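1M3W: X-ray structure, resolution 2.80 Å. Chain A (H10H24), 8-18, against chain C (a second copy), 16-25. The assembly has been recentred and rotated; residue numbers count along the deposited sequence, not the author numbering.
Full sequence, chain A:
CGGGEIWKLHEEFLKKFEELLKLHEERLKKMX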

# COMPACT_ATOMS: atom_id res chain seq x y z
N LYS A 8 -4.90 -12.25 11.80
CA LYS A 8 -5.95 -12.37 10.81
C LYS A 8 -6.33 -11.04 10.20
O LYS A 8 -6.60 -10.96 9.00
N LEU A 9 -6.35 -9.99 11.01
CA LEU A 9 -6.69 -8.67 10.49
C LEU A 9 -5.64 -8.18 9.49
O LEU A 9 -5.97 -7.61 8.45
N HIS A 10 -4.37 -8.42 9.79
CA HIS A 10 -3.31 -8.00 8.90
C HIS A 10 -3.30 -8.86 7.66
O HIS A 10 -3.06 -8.36 6.55
N GLU A 11 -3.57 -10.15 7.80
CA GLU A 11 -3.54 -11.02 6.65
C GLU A 11 -4.63 -10.62 5.70
O GLU A 11 -4.53 -10.84 4.50
N GLU A 12 -5.70 -10.07 6.25
CA GLU A 12 -6.86 -9.63 5.48
C GLU A 12 -6.58 -8.40 4.62
O GLU A 12 -7.02 -8.32 3.47
N PHE A 13 -5.86 -7.43 5.18
CA PHE A 13 -5.54 -6.21 4.46
C PHE A 13 -4.33 -6.36 3.55
O PHE A 13 -4.17 -5.62 2.58
N LEU A 14 -3.52 -7.37 3.83
CA LEU A 14 -2.37 -7.67 3.02
C LEU A 14 -2.97 -8.13 1.67
O LEU A 14 -2.63 -7.64 0.59
N LYS A 15 -3.95 -9.01 1.78
CA LYS A 15 -4.65 -9.57 0.65
C LYS A 15 -5.38 -8.46 -0.09
O LYS A 15 -5.30 -8.37 -1.31
N LYS A 16 -6.09 -7.60 0.62
CA LYS A 16 -6.77 -6.49 -0.04
C LYS A 16 -5.77 -5.60 -0.78
O LYS A 16 -5.97 -5.22 -1.92
N PHE A 17 -4.67 -5.27 -0.11
CA PHE A 17 -3.67 -4.43 -0.70
C PHE A 17 -3.08 -5.09 -1.96
O PHE A 17 -2.75 -4.39 -2.92
N GLU A 18 -2.95 -6.41 -1.98
CA GLU A 18 -2.39 -7.06 -3.16
C GLU A 18 -3.37 -6.96 -4.32
O GLU A 18 -2.98 -6.85 -5.47
N LYS C 16 -7.61 5.29 -2.98
CA LYS C 16 -8.07 3.98 -2.54
C LYS C 16 -7.16 3.41 -1.47
O LYS C 16 -7.60 2.89 -0.45
N PHE C 17 -5.86 3.50 -1.71
CA PHE C 17 -4.89 2.99 -0.77
C PHE C 17 -4.98 3.72 0.58
O PHE C 17 -4.78 3.11 1.63
N GLU C 18 -5.28 5.02 0.56
CA GLU C 18 -5.38 5.74 1.84
C GLU C 18 -6.62 5.27 2.59
O GLU C 18 -6.63 5.19 3.83
N GLU C 19 -7.68 4.96 1.85
CA GLU C 19 -8.91 4.48 2.45
C GLU C 19 -8.63 3.15 3.12
O GLU C 19 -9.10 2.88 4.22
N LEU C 20 -7.84 2.33 2.44
CA LEU C 20 -7.50 1.02 2.94
C LEU C 20 -6.73 1.13 4.25
O LEU C 20 -7.04 0.48 5.23
N LEU C 21 -5.70 1.97 4.26
CA LEU C 21 -4.88 2.15 5.45
C LEU C 21 -5.74 2.66 6.58
O LEU C 21 -5.71 2.15 7.69
N LYS C 22 -6.50 3.71 6.26
CA LYS C 22 -7.38 4.36 7.22
C LYS C 22 -8.36 3.36 7.80
O LYS C 22 -8.65 3.38 8.98
N LEU C 23 -8.81 2.44 6.95
CA LEU C 23 -9.75 1.42 7.37
C LEU C 23 -9.04 0.44 8.30
O LEU C 23 -9.57 -0.00 9.32
N HIS C 24 -7.82 0.06 7.94
CA HIS C 24 -7.05 -0.87 8.74
C HIS C 24 -6.90 -0.40 10.17
O HIS C 24 -7.27 -1.10 11.09
N GLU C 25 -6.29 0.77 10.36
CA GLU C 25 -6.10 1.28 11.72
C GLU C 25 -7.42 1.53 12.44
O GLU C 25 -7.47 1.56 13.67

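Two helices from two copies of the same chain run side by side in nearly opposite directions, 176° between their N-to-C senses, with axes 10.9 Å apart at closest approach. That spacing leaves room for large side chains between the backbones, and aromatic rings take most of it. The register brings together two CA pairs, of A:Phe17 with C:Phe17 and of A:Phe13 with C:His24.

Along chain C, C:Lys16 lies out of reach and the contact opens at C:Phe17. Its CB leaves sideways, but a t rotamer (chi1 176°, chi2 59°) carries the ring inward. A:Phe17 does the same with chi1 176° and chi2 57°, so like meets like: CE1 of A:Phe17 lies 3.3 Å from CE1 of C:Phe17, a tight approach. The planes meet obliquely at 38°, with centroids 5.1 Å apart.

C:Glu18 and C:Glu19 take no part. One turn on from C:Phe17, C:Leu20 again starts sideways and ends nearer the partner, its chi1 of -147° lying between wells. Its CD2 comes 3.8 Å from CA of A:Phe17 and 4.1 Å from CB of A:Lys16, filling space close to the backbone of chain A, while its CG is 4.2 Å from CD2 of A:Phe13. A:Lys16 does double duty: its CB helps cover the leucine, while its extended chain (m, then t throughout) brings NZ to 3.2 Å from OE2 of A:Glu12, a salt bridge with a weak hydrogen bond inside its own helix.

C:Leu21 and C:Lys22 start away from chain A, and neither makes contact, although the end of C:Leu21 comes nearer. C:Leu23 points toward chain A, and its CB meets the edge of the A:Phe13 ring, 4.0 Å from CE2.

C:His24 has the largest covered area of either stretch. With chi1 at -174° (t), its ring lies among three residues of chain A. CB of A:Phe13 sits over one face, while A:Leu9 and A:His10 approach the edge, CG of A:Leu9 at 4.0 Å from CD2 of C:His24 and CD2 of A:His10 at 3.0 Å from NE2 of C:His24. The two histidine rings meet rim to rim, planes at 69°, with no hydrogen bond between them. A:Phe13 (m, chi2 67°) answers by laying its ring face against the backbone of C:His24, whose CA makes a CH-pi contact 4.0 Å from the ring centroid. C:Glu25 turns away and finds a hydrogen-bond partner elsewhere in the structure.

No hydrogen bond crosses between the stretches; the contact is made of apolar and aromatic packing, and a mercury(II) ion also touches this region.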

# COMPACT_ATOMS: atom_id res chain seq x y z
CB LYS A 8 -7.19 -13.02 11.41
CG LYS A 8 -7.04 -14.51 11.66
CD LYS A 8 -8.40 -15.15 11.94
CE LYS A 8 -9.03 -14.63 13.23
NZ LYS A 8 -10.40 -15.24 13.42
CB LEU A 9 -6.86 -7.68 11.63
CG LEU A 9 -7.15 -6.24 11.21
CD1 LEU A 9 -8.50 -6.17 10.56
CD2 LEU A 9 -7.09 -5.33 12.42
CB HIS A 10 -1.96 -8.10 9.61
CG HIS A 10 -1.79 -7.13 10.74
ND1 HIS A 10 -0.71 -7.17 11.60
CD2 HIS A 10 -2.56 -6.10 11.16
CE1 HIS A 10 -0.84 -6.22 12.51
NE2 HIS A 10 -1.95 -5.55 12.26
CB GLU A 11 -3.75 -12.46 7.07
CG GLU A 11 -3.47 -13.43 5.94
CD GLU A 11 -2.08 -13.22 5.33
OE1 GLU A 11 -1.92 -13.52 4.13
OE2 GLU A 11 -1.14 -12.77 6.04
CB GLU A 12 -8.03 -9.33 6.42
CG GLU A 12 -9.34 -9.04 5.72
CD GLU A 12 -10.38 -8.48 6.67
OE1 GLU A 12 -10.52 -9.02 7.80
OE2 GLU A 12 -11.05 -7.48 6.33
CB PHE A 13 -5.34 -5.06 5.44
CG PHE A 13 -6.63 -4.51 5.95
CD1 PHE A 13 -7.44 -5.28 6.77
CD2 PHE A 13 -7.08 -3.27 5.53
CE1 PHE A 13 -8.70 -4.82 7.17
CE2 PHE A 13 -8.33 -2.79 5.92
CZ PHE A 13 -9.15 -3.57 6.74
CB LEU A 14 -1.60 -8.81 3.65
CG LEU A 14 -0.13 -8.86 3.32
CD1 LEU A 14 0.57 -7.69 4.01
CD2 LEU A 14 0.43 -10.18 3.81
CB LYS A 15 -5.62 -10.64 1.17
CG LYS A 15 -6.30 -11.51 0.13
CD LYS A 15 -7.08 -12.63 0.85
CE LYS A 15 -7.80 -13.58 -0.12
NZ LYS A 15 -9.03 -13.00 -0.72
CB LYS A 16 -7.53 -5.65 0.98
CG LYS A 16 -8.79 -6.32 1.53
CD LYS A 16 -9.51 -5.48 2.61
CE LYS A 16 -10.82 -6.17 3.00
NZ LYS A 16 -11.76 -5.44 3.92
CB PHE A 17 -2.59 -4.15 0.35
CG PHE A 17 -1.43 -3.36 -0.16
CD1 PHE A 17 -1.61 -2.10 -0.73
CD2 PHE A 17 -0.13 -3.87 -0.07
CE1 PHE A 17 -0.52 -1.35 -1.21
CE2 PHE A 17 0.97 -3.14 -0.54
CZ PHE A 17 0.77 -1.87 -1.12
CB GLU A 18 -2.12 -8.53 -2.89
CG GLU A 18 -1.06 -8.80 -1.83
CD GLU A 18 -0.81 -10.29 -1.60
OE1 GLU A 18 0.12 -10.64 -0.82
OE2 GLU A 18 -1.54 -11.11 -2.21
CB LYS C 16 -8.14 3.01 -3.71
CG LYS C 16 -9.32 3.26 -4.66
CD LYS C 16 -9.54 2.12 -5.65
CE LYS C 16 -10.61 2.51 -6.68
NZ LYS C 16 -10.97 1.35 -7.56
CB PHE C 17 -3.50 3.11 -1.39
CG PHE C 17 -2.38 2.69 -0.48
CD1 PHE C 17 -2.33 1.40 0.04
CD2 PHE C 17 -1.37 3.59 -0.14
CE1 PHE C 17 -1.27 1.02 0.89
CE2 PHE C 17 -0.32 3.21 0.70
CZ PHE C 17 -0.27 1.94 1.21
CB GLU C 18 -5.48 7.26 1.65
CG GLU C 18 -4.33 7.89 0.92
CD GLU C 18 -4.45 9.42 0.88
OE1 GLU C 18 -3.55 10.07 0.26
OE2 GLU C 18 -5.44 9.94 1.46
CB GLU C 19 -10.00 4.33 1.39
CG GLU C 19 -11.01 5.48 1.34
CD GLU C 19 -11.49 5.77 -0.10
OE1 GLU C 19 -11.81 4.80 -0.86
OE2 GLU C 19 -11.54 6.97 -0.50
CB LEU C 20 -6.68 0.29 1.89
CG LEU C 20 -6.86 -1.23 1.82
CD1 LEU C 20 -8.40 -1.54 1.80
CD2 LEU C 20 -6.13 -1.78 0.58
CB LEU C 21 -3.76 3.15 5.19
CG LEU C 21 -2.68 2.65 4.23
CD1 LEU C 21 -1.76 3.75 3.81
CD2 LEU C 21 -1.91 1.54 4.91
CB LYS C 22 -8.15 5.49 6.51
CG LYS C 22 -9.25 6.12 7.34
CD LYS C 22 -8.69 7.01 8.43
CE LYS C 22 -9.84 7.56 9.28
NZ LYS C 22 -10.97 8.13 8.43
CB LEU C 23 -10.27 0.70 6.14
CG LEU C 23 -11.69 0.21 6.11
CD1 LEU C 23 -11.87 -0.69 4.90
CD2 LEU C 23 -12.00 -0.53 7.42
CB HIS C 24 -5.66 -1.07 8.15
CG HIS C 24 -4.87 -2.12 8.85
ND1 HIS C 24 -3.52 -2.02 9.06
CD2 HIS C 24 -5.25 -3.32 9.34
CE1 HIS C 24 -3.09 -3.13 9.65
NE2 HIS C 24 -4.12 -3.93 9.83
CB GLU C 25 -5.26 2.56 11.69
CG GLU C 25 -5.83 3.65 10.82
CD GLU C 25 -4.95 4.90 10.84
OE1 GLU C 25 -3.80 4.84 10.29
OE2 GLU C 25 -5.39 5.92 11.43